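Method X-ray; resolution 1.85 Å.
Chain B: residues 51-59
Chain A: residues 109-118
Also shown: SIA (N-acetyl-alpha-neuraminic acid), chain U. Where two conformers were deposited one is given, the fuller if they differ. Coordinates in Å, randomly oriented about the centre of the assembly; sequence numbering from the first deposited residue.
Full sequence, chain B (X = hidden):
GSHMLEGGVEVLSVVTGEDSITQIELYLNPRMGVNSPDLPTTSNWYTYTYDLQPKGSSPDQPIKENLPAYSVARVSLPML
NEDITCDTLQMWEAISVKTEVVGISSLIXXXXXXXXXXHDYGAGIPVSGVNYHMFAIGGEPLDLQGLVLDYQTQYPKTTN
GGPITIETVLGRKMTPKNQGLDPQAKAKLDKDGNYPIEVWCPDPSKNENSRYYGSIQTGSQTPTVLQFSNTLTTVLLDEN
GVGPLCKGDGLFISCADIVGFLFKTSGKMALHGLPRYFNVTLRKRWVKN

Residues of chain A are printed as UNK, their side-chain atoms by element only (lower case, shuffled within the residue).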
# COMPACT_ATOMS: atom_id res chain seq x y z
N ASP B 51 19.28 10.44 -23.43
CA ASP B 51 19.84 10.33 -22.09
C ASP B 51 19.59 11.58 -21.26
O ASP B 51 19.93 12.69 -21.67
CB ASP B 51 21.33 9.97 -22.16
CG ASP B 51 21.57 8.67 -22.90
OD1 ASP B 51 22.54 8.61 -23.69
OD2 ASP B 51 20.78 7.72 -22.72
N LEU B 52 18.98 11.39 -20.10
CA LEU B 52 18.65 12.49 -19.21
C LEU B 52 19.81 12.76 -18.26
O LEU B 52 20.26 11.86 -17.54
CB LEU B 52 17.36 12.17 -18.43
CG LEU B 52 16.09 12.08 -19.29
CD1 LEU B 52 15.06 11.16 -18.64
CD2 LEU B 52 15.50 13.46 -19.56
N GLN B 53 20.29 14.00 -18.27
CA GLN B 53 21.44 14.40 -17.47
C GLN B 53 21.32 15.84 -17.01
O GLN B 53 20.90 16.70 -17.79
CB GLN B 53 22.74 14.30 -18.30
CG GLN B 53 23.11 12.93 -18.82
CD GLN B 53 24.51 12.90 -19.41
OE1 GLN B 53 25.50 12.81 -18.68
NE2 GLN B 53 24.60 13.00 -20.73
N PRO B 54 21.72 16.12 -15.76
CA PRO B 54 21.93 17.51 -15.36
C PRO B 54 23.09 18.11 -16.15
O PRO B 54 24.14 17.48 -16.26
CB PRO B 54 22.33 17.40 -13.88
CG PRO B 54 22.05 16.00 -13.49
CD PRO B 54 22.12 15.18 -14.71
N LYS B 55 22.91 19.31 -16.69
CA LYS B 55 23.95 19.97 -17.49
C LYS B 55 25.22 20.24 -16.67
O LYS B 55 26.32 20.17 -17.20
CB LYS B 55 23.40 21.27 -18.09
CG LYS B 55 24.35 22.01 -19.03
CD LYS B 55 23.64 23.18 -19.68
CE LYS B 55 24.62 24.24 -20.18
NZ LYS B 55 23.91 25.46 -20.66
N GLY B 56 25.06 20.55 -15.39
CA GLY B 56 26.19 20.90 -14.53
C GLY B 56 26.47 22.39 -14.51
O GLY B 56 27.25 22.87 -13.68
N SER B 57 25.85 23.13 -15.43
CA SER B 57 25.95 24.59 -15.49
C SER B 57 24.64 25.20 -15.99
O SER B 57 23.85 24.52 -16.67
CB SER B 57 27.13 25.03 -16.38
OG SER B 57 26.89 24.70 -17.73
N SER B 58 24.40 26.46 -15.63
CA SER B 58 23.16 27.14 -15.98
C SER B 58 23.28 27.87 -17.32
O SER B 58 24.35 28.36 -17.67
CB SER B 58 22.75 28.13 -14.87
OG SER B 58 23.58 29.28 -14.87
N PRO B 59 22.17 27.94 -18.08
CA PRO B 59 20.86 27.34 -17.78
C PRO B 59 20.67 25.98 -18.43
O PRO B 59 21.43 25.60 -19.33
CB PRO B 59 19.88 28.35 -18.37
CG PRO B 59 20.61 28.89 -19.57
CD PRO B 59 22.10 28.77 -19.30
N UNK A 109 10.74 16.04 -13.88
CA UNK A 109 11.99 16.66 -14.31
C UNK A 109 13.17 16.11 -13.51
O UNK A 109 13.26 16.34 -12.30
c UNK A 109 11.90 18.19 -14.19
c UNK A 109 13.15 18.92 -14.69
n UNK A 109 13.03 20.22 -14.90
o UNK A 109 14.22 18.32 -14.86
N UNK A 110 14.04 15.36 -14.19
CA UNK A 110 15.27 14.81 -13.60
C UNK A 110 16.52 15.37 -14.30
O UNK A 110 17.55 14.70 -14.41
c UNK A 110 14.14 12.70 -12.71
c UNK A 110 15.15 12.70 -15.02
c UNK A 110 15.27 13.25 -13.60
N UNK A 111 16.41 16.61 -14.77
CA UNK A 111 17.51 17.26 -15.48
C UNK A 111 17.64 18.74 -15.09
O UNK A 111 18.05 19.55 -15.91
c UNK A 111 14.53 19.06 -18.22
c UNK A 111 17.34 17.11 -16.99
c UNK A 111 16.01 17.60 -17.50
n UNK A 111 15.78 18.92 -17.81
n UNK A 111 13.94 17.87 -18.17
c UNK A 111 14.85 16.94 -17.73
N UNK A 112 17.28 19.07 -13.85
CA UNK A 112 17.63 20.37 -13.28
C UNK A 112 19.16 20.52 -13.42
O UNK A 112 19.89 19.56 -13.18
c UNK A 112 17.78 21.58 -11.04
c UNK A 112 18.93 23.70 -9.61
o UNK A 112 19.49 24.74 -8.91
c UNK A 112 18.66 21.34 -9.98
c UNK A 112 17.18 20.44 -11.82
c UNK A 112 19.23 22.40 -9.27
c UNK A 112 18.06 23.96 -10.66
c UNK A 112 17.50 22.91 -11.37
N UNK A 113 19.63 21.69 -13.83
CA UNK A 113 21.03 21.84 -14.24
C UNK A 113 22.04 21.47 -13.15
O UNK A 113 23.13 20.97 -13.44
c UNK A 113 24.60 25.01 -11.92
c UNK A 113 22.44 24.79 -12.99
c UNK A 113 23.77 24.35 -12.85
n UNK A 113 20.69 26.11 -12.54
c UNK A 113 21.33 24.37 -13.81
c UNK A 113 22.00 25.88 -12.21
c UNK A 113 24.13 26.09 -11.16
c UNK A 113 22.83 26.55 -11.29
c UNK A 113 21.32 23.25 -14.81
c UNK A 113 20.30 25.21 -13.50
N UNK A 114 21.65 21.70 -11.90
CA UNK A 114 22.51 21.46 -10.75
C UNK A 114 21.99 20.30 -9.88
O UNK A 114 22.17 20.28 -8.66
c UNK A 114 23.84 22.72 -9.00
c UNK A 114 22.65 22.75 -9.93
o UNK A 114 24.84 22.04 -9.32
o UNK A 114 23.78 23.37 -7.94
N UNK A 115 21.34 19.33 -10.51
CA UNK A 115 20.80 18.16 -9.80
C UNK A 115 21.89 17.15 -9.51
O UNK A 115 22.68 16.80 -10.40
c UNK A 115 18.44 17.14 -9.84
c UNK A 115 15.65 17.02 -9.97
c UNK A 115 19.69 17.50 -10.63
s UNK A 115 17.10 16.68 -10.97
N UNK A 116 21.94 16.67 -8.27
CA UNK A 116 22.81 15.56 -7.92
C UNK A 116 22.36 14.35 -8.72
O UNK A 116 21.16 14.07 -8.80
c UNK A 116 22.71 15.25 -6.42
c UNK A 116 24.43 12.85 -3.92
n UNK A 116 25.87 12.85 -4.31
c UNK A 116 23.62 14.12 -5.95
c UNK A 116 23.69 14.08 -4.43
N UNK A 117 23.32 13.65 -9.31
CA UNK A 117 23.00 12.47 -10.11
C UNK A 117 22.82 11.23 -9.25
O UNK A 117 23.42 11.13 -8.17
c UNK A 117 25.73 13.82 -15.30
c UNK A 117 25.52 12.90 -13.01
c UNK A 117 24.10 12.21 -11.14
n UNK A 117 26.19 14.77 -16.11
c UNK A 117 24.33 13.30 -12.18
n UNK A 117 25.95 13.91 -13.99
n UNK A 117 25.08 12.78 -15.80
N UNK A 118 22.02 10.28 -9.73
CA UNK A 118 21.83 9.00 -9.04
C UNK A 118 23.09 8.13 -9.05
O UNK A 118 23.33 7.36 -8.13
c UNK A 118 20.85 7.62 -10.91
c UNK A 118 20.58 8.23 -9.57
c UNK A 118 19.36 9.16 -9.64
C1 SIA U . 26.19 5.58 -23.79
C2 SIA U . 26.03 5.16 -25.26
C3 SIA U . 24.71 4.38 -25.41
C4 SIA U . 23.45 5.26 -25.40
C5 SIA U . 23.59 6.44 -26.36
C6 SIA U . 24.90 7.20 -26.16
C7 SIA U . 25.08 8.26 -27.26
C8 SIA U . 26.13 9.34 -26.94
C9 SIA U . 27.57 8.86 -27.09
C10 SIA U . 21.55 7.55 -27.17
C11 SIA U . 20.42 8.45 -26.82
N5 SIA U . 22.43 7.30 -26.19
O1A SIA U . 25.72 4.85 -22.89
O1B SIA U . 26.81 6.64 -23.52
O4 SIA U . 22.29 4.50 -25.78
O6 SIA U . 26.03 6.30 -26.14
O7 SIA U . 25.36 7.63 -28.51
O8 SIA U . 25.94 10.48 -27.81
O9 SIA U . 28.06 8.55 -25.79
O10 SIA U . 21.66 7.08 -28.29
O HOH W 1 20.30 20.23 -17.07
O HOH W 2 25.52 16.47 -18.38

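Position 109 of chain A carries two side-chain carbons, the second bearing one oxygen and one nitrogen, and touches nothing on chain B. This is a carboxamide attached directly to CB: A:Asn109. Its OD1 accepts a hydrogen bond from the backbone N of position 111 at 2.8 Å, bracing the chain locally.

Position 110 has three carbons, branched at CB, with one methyl packed on the B:Leu52 side chain. It is A:Val110, in a purely apolar contact: A:Val110 CG2 lies 3.9 Å from B:Leu52 CD1.

At position 111, one carbon leads to a five-membered ring of three carbons and two nitrogens, an imidazole, so the residue is A:His111. Its CD2 lies 4.0 Å from B:Leu52 CD2, and its CB 3.7 Å from B:Gln53 O.

Position 112 shows a six-carbon ring on one carbon, with a terminal oxygen: A:Tyr112. The side chain points away from chain B, but its backbone O packs 3.3 Å from B:Pro54 CB and also accepts a 3.0 Å hydrogen bond from the backbone N of position 115, within a type I turn.

Position 113 bears fused five- and six-membered rings of eight carbons and one nitrogen, an indole that identifies A:Trp113. B:Ser58 CB sits over the face of its five-membered ring, 3.7 Å from the centroid, in a CH-pi contact.

Position 114 has two carbons, the second carrying two oxygens, and makes no contact: A:Asp114.

Position 115 is an unbranched run of two carbons, sulfur and carbon, hence A:Met115. Its CB lies 4.0 Å from B:Pro54 CG, while the thioether end leads away.

Position 116 has four carbons in a row ending in nitrogen and points away from chain B; it is A:Lys116.

At position 117, three carbons and a nitrogen lead to a carbon carrying two further nitrogens. This guanidinium defines A:Arg117. NH1 donates to B:Gln53 OE1 at 2.9 Å, and NH2 adds a weak bond to the same OE1 at 3.3 Å.

Position 118, three carbons branched at CB and out of reach of chain B, is A:Val118.

The contact centres on B:Pro54, which packs against the turn while its CD lies over one face of the A:Arg117 guanidinium. Beyond it, B:Gly56 N donates to A:Trp113 O at 2.8 Å, tying the two backbones directly. Two waters complete the join: one links A:His111 O to B:Lys55 N, and the other bridges B:Pro54 O and A:Arg117 NH2, its bond to the latter weak. Hydrogen bonds and bridging waters thus accompany the packing of the B:Pro54 ring against the turn's carbonyls and A:Met115 CB, with a separate apolar contact between B:Leu52 and A:Val110.

Chain A 109-118: NVHYWDMKRV
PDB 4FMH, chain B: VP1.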